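Local coordinates for protein alcohol oxidase (Myceliophthora thermophila, PDB 6F74) that binds FAD and probably catalyses flavin-dependent oxidation of a substrate with oxygen as electron acceptor, as a member of the VAO-type flavoprotein oxidases, at residues A[216-220]-A[416-420]; A[225-230]-A[247-253]; A[240-246]-A[540-544]; A[257-261]-A[302-306]. Residues are numbered along the deposited sequence.

Interaction 1. Residues A[216-220]-A[416-420]; sequences YTVAQ and WSFYW
Trp416 (chi1 m) lays its indole over the last turn of helix 212-221, with Gln220 CB above its five-membered ring in a CH-pi contact (4.1 Å to the centroid). Both segments are helical and nearly antiparallel, their axes 12.1 Å apart at 152°, a gap filled by large rings; the backbones come nearest at Gln220 and Trp416 (CA to CA 6.9 Å). The Tyr216 ring (chi1 m) receives the edge of Trp416 on its face, Tyr216 CD1 to Trp416 CH2 3.5 Å, and turns its own edge to the face of Tyr419 (chi1 t), centroids 4.9 Å apart. Ala219 CB adds a contact to Trp416 CZ2 at 3.7 Å. At the more exposed border, extended Gln220 accepts a hydrogen bond at OE1 from Trp420 NE1 (3.2 Å). Both tyrosine hydroxyls hydrogen-bond to Gly229 O, and Trp416 NE1 to Val224 O. This is an aromatic cluster of T-shaped pairs, joining a helix of the FAD-binding region to one that follows strand 403-412 of the seven-stranded antiparallel sheet.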
# COMPACT_ATOMS: atom_id res chain seq x y z
N TYR A 216 -12.39 -7.18 9.52
CA TYR A 216 -13.05 -8.29 8.84
C TYR A 216 -13.81 -9.25 9.76
O TYR A 216 -14.86 -9.76 9.41
CB TYR A 216 -11.99 -9.07 8.04
CG TYR A 216 -11.48 -8.42 6.76
CD1 TYR A 216 -12.12 -7.32 6.16
CD2 TYR A 216 -10.40 -8.98 6.10
CE1 TYR A 216 -11.66 -6.78 4.97
CE2 TYR A 216 -9.93 -8.45 4.91
CZ TYR A 216 -10.56 -7.36 4.34
OH TYR A 216 -10.08 -6.88 3.14
N THR A 217 -13.25 -9.50 10.94
CA THR A 217 -13.92 -10.37 11.93
C THR A 217 -15.30 -9.82 12.35
O THR A 217 -16.26 -10.56 12.49
CB THR A 217 -12.99 -10.51 13.16
OG1 THR A 217 -11.80 -11.19 12.75
CG2 THR A 217 -13.65 -11.27 14.33
N VAL A 218 -15.39 -8.51 12.53
CA VAL A 218 -16.65 -7.85 12.89
C VAL A 218 -17.63 -7.79 11.72
O VAL A 218 -18.84 -8.00 11.89
CB VAL A 218 -16.40 -6.46 13.50
CG1 VAL A 218 -17.70 -5.71 13.76
CG2 VAL A 218 -15.63 -6.61 14.81
N ALA A 219 -17.12 -7.48 10.53
CA ALA A 219 -17.98 -7.47 9.33
C ALA A 219 -18.60 -8.86 9.08
O ALA A 219 -19.82 -9.00 8.80
CB ALA A 219 -17.19 -7.02 8.12
N GLN A 220 -17.77 -9.89 9.24
CA GLN A 220 -18.22 -11.27 9.10
C GLN A 220 -19.26 -11.66 10.13
O GLN A 220 -20.28 -12.26 9.80
CB GLN A 220 -17.03 -12.22 9.14
CG GLN A 220 -17.39 -13.68 8.88
CD GLN A 220 -16.22 -14.50 8.31
OE1 GLN A 220 -15.16 -13.96 7.93
NE2 GLN A 220 -16.42 -15.82 8.23
N TRP A 416 -17.50 -13.92 2.25
CA TRP A 416 -16.41 -14.28 3.15
C TRP A 416 -15.80 -15.63 2.90
O TRP A 416 -14.57 -15.75 3.03
CB TRP A 416 -16.82 -14.13 4.60
CG TRP A 416 -17.08 -12.70 4.90
CD1 TRP A 416 -18.29 -12.12 5.13
CD2 TRP A 416 -16.12 -11.64 4.91
NE1 TRP A 416 -18.14 -10.77 5.31
CE2 TRP A 416 -16.82 -10.45 5.19
CE3 TRP A 416 -14.74 -11.59 4.71
CZ2 TRP A 416 -16.18 -9.22 5.27
CZ3 TRP A 416 -14.10 -10.36 4.79
CH2 TRP A 416 -14.83 -9.19 5.06
N SER A 417 -16.60 -16.63 2.55
CA SER A 417 -16.02 -17.93 2.16
C SER A 417 -15.17 -17.75 0.89
O SER A 417 -14.09 -18.36 0.76
CB SER A 417 -17.11 -18.99 1.96
OG SER A 417 -17.97 -18.66 0.86
N PHE A 418 -15.65 -16.90 -0.02
CA PHE A 418 -14.91 -16.52 -1.21
C PHE A 418 -13.61 -15.82 -0.84
O PHE A 418 -12.54 -16.14 -1.37
CB PHE A 418 -15.75 -15.63 -2.16
CG PHE A 418 -14.92 -14.61 -2.91
CD1 PHE A 418 -14.09 -15.01 -3.95
CD2 PHE A 418 -14.91 -13.27 -2.53
CE1 PHE A 418 -13.27 -14.08 -4.61
CE2 PHE A 418 -14.10 -12.34 -3.17
CZ PHE A 418 -13.29 -12.74 -4.22
N TYR A 419 -13.71 -14.83 0.05
CA TYR A 419 -12.59 -13.97 0.37
C TYR A 419 -11.43 -14.80 0.87
O TYR A 419 -10.30 -14.67 0.42
CB TYR A 419 -12.94 -12.89 1.40
CG TYR A 419 -11.74 -12.05 1.75
CD1 TYR A 419 -11.33 -11.00 0.92
CD2 TYR A 419 -10.95 -12.35 2.84
CE1 TYR A 419 -10.19 -10.25 1.21
CE2 TYR A 419 -9.82 -11.61 3.15
CZ TYR A 419 -9.44 -10.56 2.33
OH TYR A 419 -8.28 -9.85 2.62
N TRP A 420 -11.73 -15.64 1.85
CA TRP A 420 -10.69 -16.41 2.51
C TRP A 420 -10.11 -17.52 1.64
O TRP A 420 -8.95 -17.91 1.81
CB TRP A 420 -11.19 -16.95 3.85
CG TRP A 420 -11.46 -15.81 4.85
CD1 TRP A 420 -12.66 -15.42 5.37
CD2 TRP A 420 -10.48 -14.94 5.41
NE1 TRP A 420 -12.49 -14.35 6.22
CE2 TRP A 420 -11.16 -14.06 6.28
CE3 TRP A 420 -9.08 -14.83 5.28
CZ2 TRP A 420 -10.49 -13.07 7.01
CZ3 TRP A 420 -8.42 -13.86 6.00
CH2 TRP A 420 -9.12 -12.99 6.87

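Interaction 2. Residues A[225-230]-A[247-253]. With FAD (flavin-adenine dinucleotide), chain I.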
# COMPACT_ATOMS: atom_id res chain seq x y z
N ILE A 225 -20.12 -6.78 4.11
CA ILE A 225 -18.87 -6.72 3.35
C ILE A 225 -18.14 -5.44 3.71
O ILE A 225 -18.65 -4.35 3.47
CB ILE A 225 -19.13 -6.77 1.83
CG1 ILE A 225 -19.81 -8.10 1.47
CG2 ILE A 225 -17.81 -6.64 1.05
CD1 ILE A 225 -20.21 -8.24 0.03
N ALA A 226 -16.96 -5.60 4.29
CA ALA A 226 -16.04 -4.52 4.53
C ALA A 226 -15.05 -4.57 3.38
O ALA A 226 -14.47 -5.62 3.08
CB ALA A 226 -15.31 -4.72 5.86
N VAL A 227 -14.87 -3.42 2.74
CA VAL A 227 -14.04 -3.29 1.56
C VAL A 227 -12.62 -2.92 2.01
O VAL A 227 -12.28 -1.75 2.12
CB VAL A 227 -14.62 -2.25 0.56
CG1 VAL A 227 -13.83 -2.26 -0.74
CG2 VAL A 227 -16.06 -2.56 0.24
N GLY A 228 -11.82 -3.96 2.28
CA GLY A 228 -10.45 -3.85 2.76
C GLY A 228 -9.50 -4.35 1.69
O GLY A 228 -9.91 -4.60 0.56
N GLY A 229 -8.25 -4.53 2.06
CA GLY A 229 -7.23 -5.03 1.17
C GLY A 229 -7.29 -6.52 0.96
O GLY A 229 -7.94 -7.29 1.69
N GLY A 230 -6.55 -6.94 -0.06
CA GLY A 230 -6.40 -8.36 -0.38
C GLY A 230 -5.58 -9.09 0.67
O GLY A 230 -5.71 -10.31 0.80
N GLY A 247 -8.73 -3.79 -3.22
CA GLY A 247 -8.96 -5.12 -2.66
C GLY A 247 -9.99 -5.82 -3.52
O GLY A 247 -10.51 -5.24 -4.46
N PRO A 248 -10.33 -7.06 -3.19
CA PRO A 248 -11.28 -7.81 -4.01
C PRO A 248 -12.63 -7.11 -4.30
O PRO A 248 -13.17 -7.25 -5.41
CB PRO A 248 -11.51 -9.08 -3.18
CG PRO A 248 -10.20 -9.30 -2.52
CD PRO A 248 -9.76 -7.90 -2.12
N ALA A 249 -13.14 -6.34 -3.31
CA ALA A 249 -14.48 -5.78 -3.36
C ALA A 249 -14.61 -4.33 -3.88
O ALA A 249 -15.71 -3.80 -3.93
CB ALA A 249 -15.13 -5.91 -1.98
N THR A 250 -13.51 -3.71 -4.31
CA THR A 250 -13.53 -2.27 -4.65
C THR A 250 -14.22 -1.95 -5.98
O THR A 250 -14.94 -0.95 -6.05
CB THR A 250 -12.13 -1.62 -4.62
OG1 THR A 250 -11.24 -2.30 -5.52
CG2 THR A 250 -11.56 -1.63 -3.23
N HIS A 251 -14.02 -2.76 -7.01
CA HIS A 251 -14.81 -2.59 -8.23
C HIS A 251 -16.31 -2.52 -7.92
O HIS A 251 -17.03 -1.64 -8.40
CB HIS A 251 -14.55 -3.73 -9.22
CG HIS A 251 -15.52 -3.75 -10.36
ND1 HIS A 251 -15.41 -2.90 -11.43
CD2 HIS A 251 -16.66 -4.46 -10.54
CE1 HIS A 251 -16.44 -3.09 -12.23
NE2 HIS A 251 -17.22 -4.02 -11.72
N ASN A 252 -16.78 -3.44 -7.10
CA ASN A 252 -18.22 -3.54 -6.82
C ASN A 252 -18.73 -2.47 -5.89
O ASN A 252 -19.86 -2.00 -6.08
CB ASN A 252 -18.53 -4.93 -6.31
CG ASN A 252 -18.57 -5.97 -7.41
OD1 ASN A 252 -19.67 -6.44 -7.69
ND2 ASN A 252 -17.43 -6.36 -8.03
N PHE A 253 -17.93 -2.06 -4.89
CA PHE A 253 -18.43 -1.16 -3.84
C PHE A 253 -17.68 0.15 -3.65
O PHE A 253 -18.05 0.96 -2.81
CB PHE A 253 -18.46 -1.94 -2.55
CG PHE A 253 -19.33 -3.17 -2.62
CD1 PHE A 253 -20.73 -3.03 -2.71
CD2 PHE A 253 -18.79 -4.43 -2.60
CE1 PHE A 253 -21.53 -4.15 -2.79
CE2 PHE A 253 -19.60 -5.55 -2.69
CZ PHE A 253 -20.97 -5.42 -2.79
PA FAD I . 2.25 2.36 7.81
O1A FAD I . 3.67 2.09 7.31
O2A FAD I . 2.01 2.15 9.27
O5B FAD I . 1.90 3.85 7.41
C5B FAD I . 1.82 4.20 6.06
C4B FAD I . 1.77 5.71 5.94
O4B FAD I . 0.56 6.13 6.56
C3B FAD I . 2.87 6.47 6.63
O3B FAD I . 3.04 7.70 5.92
C2B FAD I . 2.29 6.81 7.98
O2B FAD I . 2.75 8.05 8.55
C1B FAD I . 0.83 6.97 7.67
N9A FAD I . -0.11 6.62 8.73
C8A FAD I . -0.36 5.39 9.20
N7A FAD I . -1.31 5.42 10.16
C5A FAD I . -1.67 6.69 10.29
C6A FAD I . -2.65 7.39 11.13
N6A FAD I . -3.38 6.64 11.99
N1A FAD I . -2.74 8.74 11.00
C2A FAD I . -1.97 9.42 10.11
N3A FAD I . -1.06 8.83 9.29
C4A FAD I . -0.89 7.48 9.34
N1 FAD I . -2.49 -2.02 -0.49
C2 FAD I . -3.60 -2.25 -1.23
O2 FAD I . -4.19 -1.27 -1.75
N3 FAD I . -4.10 -3.49 -1.40
C4 FAD I . -3.52 -4.58 -0.88
O4 FAD I . -3.98 -5.73 -1.05
C4X FAD I . -2.29 -4.42 -0.07
N5 FAD I . -1.66 -5.48 0.46
C5X FAD I . -0.53 -5.30 1.20
C6 FAD I . 0.10 -6.41 1.77
C7 FAD I . 1.23 -6.28 2.55
C7M FAD I . 1.80 -7.58 3.06
C8 FAD I . 1.79 -4.92 2.81
C8M FAD I . 3.01 -4.68 3.69
C9 FAD I . 1.18 -3.81 2.23
C9A FAD I . 0.02 -3.94 1.43
N10 FAD I . -0.65 -2.83 0.85
C10 FAD I . -1.80 -3.04 0.09
C1' FAD I . -0.13 -1.44 0.94
C2' FAD I . -0.69 -0.50 1.96
O2' FAD I . -1.90 0.03 1.42
C3' FAD I . 0.29 0.65 2.18
O3' FAD I . 1.62 0.18 2.46
C4' FAD I . -0.17 1.59 3.29
O4' FAD I . 0.77 2.65 3.44
C5' FAD I . -0.35 0.84 4.60
O5' FAD I . -0.79 1.72 5.62
P FAD I . -0.34 1.28 7.08
O1P FAD I . -0.65 -0.17 7.30
O2P FAD I . -0.88 2.32 8.00
O3P FAD I . 1.27 1.43 6.92
O HOH W 1 -11.93 -5.89 -0.86
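Ile225, leaving a short strand, sets CD1 3.9 Å from Phe253 CE2 and CG2 4.1 Å from Ala249 CB. Ala226 turns its CB away, and Val227 then has the largest share of the buried surface: its CG1 meets Thr250 CG2 at 3.4 Å, while its CG2 lies 3.7 Å from Phe253 CB. From Gly228 onward the first segment has only backbone to offer. Gly228 O accepts a CA-H...O contact from Gly247 CA (3.4 Å) and a hydrogen bond from a water (2.8 Å to Gly228 O) that in turn accepts from Ala249 N at 2.8 Å. A side chain on Gly247 would run into Gly228 O, and one on Gly229 would crowd the flavin. Gly230 rests its CA 3.8 Å from Pro248 CD and donates its N to FAD O4 at 3.0 Å, so the strip ends at the isoalloxazine. Helix 415-422 covers Ile225, Pro248 and Ala249 through Tyr415, helix 212-221 packs on Ala226, and strand 296-306 pairs with Ile225 through His305.

Interaction 3. Residues A[240-246]-A[540-544]. With FAD (flavin-adenine dinucleotide), chain I.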
# COMPACT_ATOMS: atom_id res chain seq x y z
N TRP A 240 -3.48 3.00 3.88
CA TRP A 240 -4.27 2.20 2.95
C TRP A 240 -5.43 3.02 2.34
O TRP A 240 -5.42 3.23 1.12
CB TRP A 240 -4.73 0.86 3.58
CG TRP A 240 -5.35 -0.10 2.63
CD1 TRP A 240 -4.76 -1.12 1.97
CD2 TRP A 240 -6.73 -0.14 2.26
NE1 TRP A 240 -5.67 -1.77 1.18
CE2 TRP A 240 -6.89 -1.19 1.35
CE3 TRP A 240 -7.84 0.65 2.59
CZ2 TRP A 240 -8.11 -1.49 0.77
CZ3 TRP A 240 -9.06 0.33 2.01
CH2 TRP A 240 -9.20 -0.74 1.12
N PRO A 241 -6.37 3.56 3.18
CA PRO A 241 -7.46 4.34 2.61
C PRO A 241 -7.02 5.71 2.08
O PRO A 241 -7.53 6.18 1.07
CB PRO A 241 -8.44 4.50 3.80
CG PRO A 241 -7.54 4.54 4.99
CD PRO A 241 -6.44 3.55 4.65
N SER A 242 -6.05 6.33 2.72
CA SER A 242 -5.65 7.71 2.36
C SER A 242 -5.01 7.81 0.97
O SER A 242 -5.08 8.85 0.30
CB SER A 242 -4.70 8.29 3.43
OG SER A 242 -3.39 7.75 3.34
N GLY A 243 -4.39 6.70 0.55
CA GLY A 243 -3.82 6.61 -0.77
C GLY A 243 -4.71 6.06 -1.86
O GLY A 243 -4.35 6.11 -3.05
N GLY A 244 -5.89 5.56 -1.47
CA GLY A 244 -6.73 4.80 -2.40
C GLY A 244 -7.27 3.55 -1.76
O GLY A 244 -8.39 3.55 -1.32
N GLY A 245 -6.47 2.50 -1.70
CA GLY A 245 -6.88 1.23 -1.10
C GLY A 245 -7.69 0.35 -2.04
O GLY A 245 -8.87 0.59 -2.21
N HIS A 246 -7.05 -0.66 -2.63
CA HIS A 246 -7.71 -1.64 -3.47
C HIS A 246 -7.80 -2.96 -2.76
O HIS A 246 -7.10 -3.23 -1.81
CB HIS A 246 -6.99 -1.83 -4.83
CG HIS A 246 -5.64 -2.44 -4.72
ND1 HIS A 246 -5.44 -3.80 -4.63
CD2 HIS A 246 -4.42 -1.86 -4.65
CE1 HIS A 246 -4.15 -4.04 -4.47
NE2 HIS A 246 -3.50 -2.88 -4.48
N TYR A 540 -0.42 4.99 -8.59
CA TYR A 540 -1.00 4.65 -7.30
C TYR A 540 0.07 4.84 -6.20
O TYR A 540 1.02 4.07 -6.13
CB TYR A 540 -1.46 3.19 -7.31
CG TYR A 540 -2.08 2.72 -6.02
CD1 TYR A 540 -2.92 3.54 -5.28
CD2 TYR A 540 -1.85 1.44 -5.55
CE1 TYR A 540 -3.51 3.10 -4.10
CE2 TYR A 540 -2.42 1.00 -4.34
CZ TYR A 540 -3.27 1.84 -3.64
OH TYR A 540 -3.83 1.40 -2.44
N MET A 541 -0.11 5.86 -5.36
CA MET A 541 0.90 6.26 -4.38
C MET A 541 1.34 5.12 -3.45
O MET A 541 2.52 4.94 -3.19
CB MET A 541 0.45 7.49 -3.59
CG MET A 541 -0.71 7.28 -2.65
SD MET A 541 -1.17 8.85 -1.86
CE MET A 541 -2.28 9.43 -3.16
N ASN A 542 0.38 4.32 -3.00
CA ASN A 542 0.64 3.26 -2.00
C ASN A 542 1.51 2.14 -2.53
O ASN A 542 2.24 1.50 -1.75
CB ASN A 542 -0.67 2.65 -1.47
CG ASN A 542 -1.43 3.57 -0.54
OD1 ASN A 542 -0.89 4.56 -0.05
ND2 ASN A 542 -2.70 3.22 -0.27
N GLU A 543 1.40 1.90 -3.83
CA GLU A 543 2.20 0.89 -4.52
C GLU A 543 2.64 1.55 -5.82
O GLU A 543 2.04 1.36 -6.88
CB GLU A 543 1.42 -0.41 -4.76
CG GLU A 543 1.14 -1.21 -3.48
CD GLU A 543 0.13 -2.36 -3.66
OE1 GLU A 543 -0.76 -2.21 -4.51
OE2 GLU A 543 0.18 -3.42 -2.94
N GLY A 544 3.69 2.35 -5.69
CA GLY A 544 4.09 3.23 -6.75
C GLY A 544 5.52 3.71 -6.63
O GLY A 544 6.26 3.29 -5.75
PA FAD I . 2.25 2.36 7.81
O1A FAD I . 3.67 2.09 7.31
O2A FAD I . 2.01 2.15 9.27
O5B FAD I . 1.90 3.85 7.41
C5B FAD I . 1.82 4.20 6.06
C4B FAD I . 1.77 5.71 5.94
O4B FAD I . 0.56 6.13 6.56
C3B FAD I . 2.87 6.47 6.63
O3B FAD I . 3.04 7.70 5.92
C2B FAD I . 2.29 6.81 7.98
O2B FAD I . 2.75 8.05 8.55
C1B FAD I . 0.83 6.97 7.67
N9A FAD I . -0.11 6.62 8.73
C8A FAD I . -0.36 5.39 9.20
N7A FAD I . -1.31 5.42 10.16
C5A FAD I . -1.67 6.69 10.29
C6A FAD I . -2.65 7.39 11.13
N6A FAD I . -3.38 6.64 11.99
N1A FAD I . -2.74 8.74 11.00
C2A FAD I . -1.97 9.42 10.11
N3A FAD I . -1.06 8.83 9.29
C4A FAD I . -0.89 7.48 9.34
N1 FAD I . -2.49 -2.02 -0.49
C2 FAD I . -3.60 -2.25 -1.23
O2 FAD I . -4.19 -1.27 -1.75
N3 FAD I . -4.10 -3.49 -1.40
C4 FAD I . -3.52 -4.58 -0.88
O4 FAD I . -3.98 -5.73 -1.05
C4X FAD I . -2.29 -4.42 -0.07
N5 FAD I . -1.66 -5.48 0.46
C5X FAD I . -0.53 -5.30 1.20
C6 FAD I . 0.10 -6.41 1.77
C7 FAD I . 1.23 -6.28 2.55
C7M FAD I . 1.80 -7.58 3.06
C8 FAD I . 1.79 -4.92 2.81
C8M FAD I . 3.01 -4.68 3.69
C9 FAD I . 1.18 -3.81 2.23
C9A FAD I . 0.02 -3.94 1.43
N10 FAD I . -0.65 -2.83 0.85
C10 FAD I . -1.80 -3.04 0.09
C1' FAD I . -0.13 -1.44 0.94
C2' FAD I . -0.69 -0.50 1.96
O2' FAD I . -1.90 0.03 1.42
C3' FAD I . 0.29 0.65 2.18
O3' FAD I . 1.62 0.18 2.46
C4' FAD I . -0.17 1.59 3.29
O4' FAD I . 0.77 2.65 3.44
C5' FAD I . -0.35 0.84 4.60
O5' FAD I . -0.79 1.72 5.62
P FAD I . -0.34 1.28 7.08
O1P FAD I . -0.65 -0.17 7.30
O2P FAD I . -0.88 2.32 8.00
O3P FAD I . 1.27 1.43 6.92
O HOH W 2 -1.21 7.11 1.18
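The pyrimidine end of the flavin is where the polar groups of these two segments converge. FAD O2 accepts from His246 N (3.1 Å) and from Tyr540 OH (2.8 Å), and FAD N3 donates to His246 O at 3.0 Å. While donating to FAD O2, Tyr540 OH also accepts twice, from Gly245 N (3.0 Å) and from Asn542 ND2 (3.0 Å). Asn542 ND2 is also hydrogen-bonded to Gly239 O, and only weakly to Trp240 O (3.1 Å). Asn542 OD1 accepts from Arg164 and from a water (2.8 Å) that is also hydrogen-bonded to Ser242 OG (3.1 Å), whose hydroxyl also bonds Gly238 O. On the imidazole, His246 NE2 donates to Glu543 OE1 (2.8 Å, nearly straight), while ND1 is hydrogen-bonded to Tyr352 OH. Close approach depends on glycines: a CB on Gly243 would clash with Asn542 OD1, and one on Gly244 with Tyr540 CE1. Met541 SD packs on Gly243 CA at 3.6 Å. A glycine-rich turn of the FAD-binding region and a loop of the berberine-like region thus close together on the flavin, a cofactor pocket characteristic of VAO-type, berberine bridge enzyme-like flavoproteins.

Interaction 4. Residues A[257-261]-A[302-306]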
# COMPACT_ATOMS: atom_id res chain seq x y z
N ALA A 257 -10.75 4.68 -0.01
CA ALA A 257 -10.91 6.12 0.28
C ALA A 257 -12.35 6.55 0.26
O ALA A 257 -12.74 7.38 1.06
CB ALA A 257 -10.13 6.95 -0.71
N ASP A 258 -13.13 5.99 -0.64
CA ASP A 258 -14.54 6.33 -0.75
C ASP A 258 -15.47 5.60 0.21
O ASP A 258 -16.64 5.92 0.27
CB ASP A 258 -15.01 6.21 -2.21
CG ASP A 258 -14.45 7.32 -3.10
OD1 ASP A 258 -14.04 8.39 -2.55
OD2 ASP A 258 -14.45 7.12 -4.33
N GLN A 259 -14.94 4.63 0.95
CA GLN A 259 -15.67 4.01 2.05
C GLN A 259 -15.72 4.89 3.29
O GLN A 259 -16.62 4.74 4.11
CB GLN A 259 -15.07 2.64 2.40
CG GLN A 259 -14.98 1.66 1.24
CD GLN A 259 -16.28 1.41 0.54
OE1 GLN A 259 -17.34 1.46 1.13
NE2 GLN A 259 -16.20 1.06 -0.74
N VAL A 260 -14.80 5.83 3.40
CA VAL A 260 -14.65 6.62 4.61
C VAL A 260 -15.79 7.64 4.70
O VAL A 260 -15.93 8.51 3.85
CB VAL A 260 -13.28 7.34 4.68
CG1 VAL A 260 -13.12 8.10 6.00
CG2 VAL A 260 -12.13 6.36 4.52
N LEU A 261 -16.59 7.52 5.76
CA LEU A 261 -17.73 8.40 6.01
C LEU A 261 -17.37 9.60 6.87
O LEU A 261 -17.93 10.69 6.70
CB LEU A 261 -18.82 7.62 6.70
CG LEU A 261 -19.48 6.55 5.83
CD1 LEU A 261 -20.20 5.54 6.70
CD2 LEU A 261 -20.40 7.22 4.78
N ILE A 302 -16.48 3.54 8.33
CA ILE A 302 -16.56 3.08 6.94
C ILE A 302 -17.95 2.55 6.60
O ILE A 302 -18.59 1.92 7.43
CB ILE A 302 -15.52 1.98 6.59
CG1 ILE A 302 -15.61 0.81 7.57
CG2 ILE A 302 -14.11 2.57 6.56
CD1 ILE A 302 -14.92 -0.46 7.09
N LYS A 303 -18.39 2.79 5.36
CA LYS A 303 -19.54 2.09 4.80
C LYS A 303 -19.24 0.61 4.79
O LYS A 303 -18.11 0.18 4.49
CB LYS A 303 -19.79 2.50 3.35
CG LYS A 303 -20.21 3.92 3.14
CD LYS A 303 -20.42 4.20 1.65
CE LYS A 303 -20.55 5.69 1.35
NZ LYS A 303 -19.86 5.97 0.01
N VAL A 304 -20.25 -0.18 5.15
CA VAL A 304 -20.21 -1.63 4.90
C VAL A 304 -21.47 -2.00 4.13
O VAL A 304 -22.46 -1.27 4.16
CB VAL A 304 -19.99 -2.48 6.17
CG1 VAL A 304 -18.61 -2.20 6.71
CG2 VAL A 304 -21.05 -2.25 7.24
N HIS A 305 -21.39 -3.11 3.41
CA HIS A 305 -22.33 -3.41 2.34
C HIS A 305 -23.01 -4.75 2.54
O HIS A 305 -22.38 -5.66 3.06
CB HIS A 305 -21.56 -3.37 1.02
CG HIS A 305 -20.95 -2.04 0.73
ND1 HIS A 305 -21.62 -1.03 0.08
CD2 HIS A 305 -19.73 -1.54 1.06
CE1 HIS A 305 -20.83 0.03 0.01
NE2 HIS A 305 -19.69 -0.24 0.60
N PRO A 306 -24.27 -4.90 2.09
CA PRO A 306 -24.95 -6.19 2.22
C PRO A 306 -24.12 -7.34 1.65
O PRO A 306 -23.47 -7.18 0.62
CB PRO A 306 -26.23 -6.00 1.37
CG PRO A 306 -26.44 -4.52 1.30
CD PRO A 306 -25.05 -3.93 1.30
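Lys303 and Gln259 bury the most surface, and Leu261 comes next. Lys303 N donates to Gln259 O (2.9 Å), and its long side chain runs back along the other segment until NZ donates to Asp258 O at 3.2 Å. Gln259 holds strand 296-306 at two points: besides its main-chain carbonyl, its OE1 accepts from His305 NE2 (2.9 Å, nearly linear), and its NE2 turns to the carbonyls of Phe253 and Gly254. Its carbonyl also takes a CA-H...O contact from Ile302 CA at 3.3 Å. Leu261 covers the backbone of strand 296-306 with CD1, 3.6 Å from Lys303 N, while its CD2 lies 3.7 Å from Lys303 CG, covering the lysine's aliphatic part. Val260 and Ile302 form an antiparallel non-hydrogen-bonded pair (CA to CA 4.7 Å) where helix 256-259 gives way to strand 260-266. The Asp258 carboxylate faces elsewhere, in salt bridges with Arg288 and Arg494 and a hydrogen bond with Ser487, and the His305 ring stacks on Phe253. Between these segments the lysine ammonium is thus held by a neutral carbonyl rather than a carboxylate, and directional hydrogen bonds from main chain and side chains fix the junction of helix and strand.

How the interactions relate
Interaction 2 lies between the others. Its Gly229 O takes both tyrosine hydroxyls of interaction 1, Tyr216 OH at 2.6 Å and Tyr419 OH at 2.7 Å, so the aromatic cluster reaches the backbone next to flavin-binding Gly230. Toward interaction 4 it is joined by Ile225 N to His305 O (2.7 Å) and Gln259 NE2 to Phe253 O (2.8 Å). Interaction 3 meets it through Trp240 CZ2, 3.3 Å from Gly229 N, and both touch the FAD, interaction 2 at O4 and interaction 3 at O2 and N3. Interaction 4 stays back from the cofactor, Gln259 about 12 Å away between side chain and FAD, yet Ala257 N meets Gly244 O of interaction 3 at 2.9 Å.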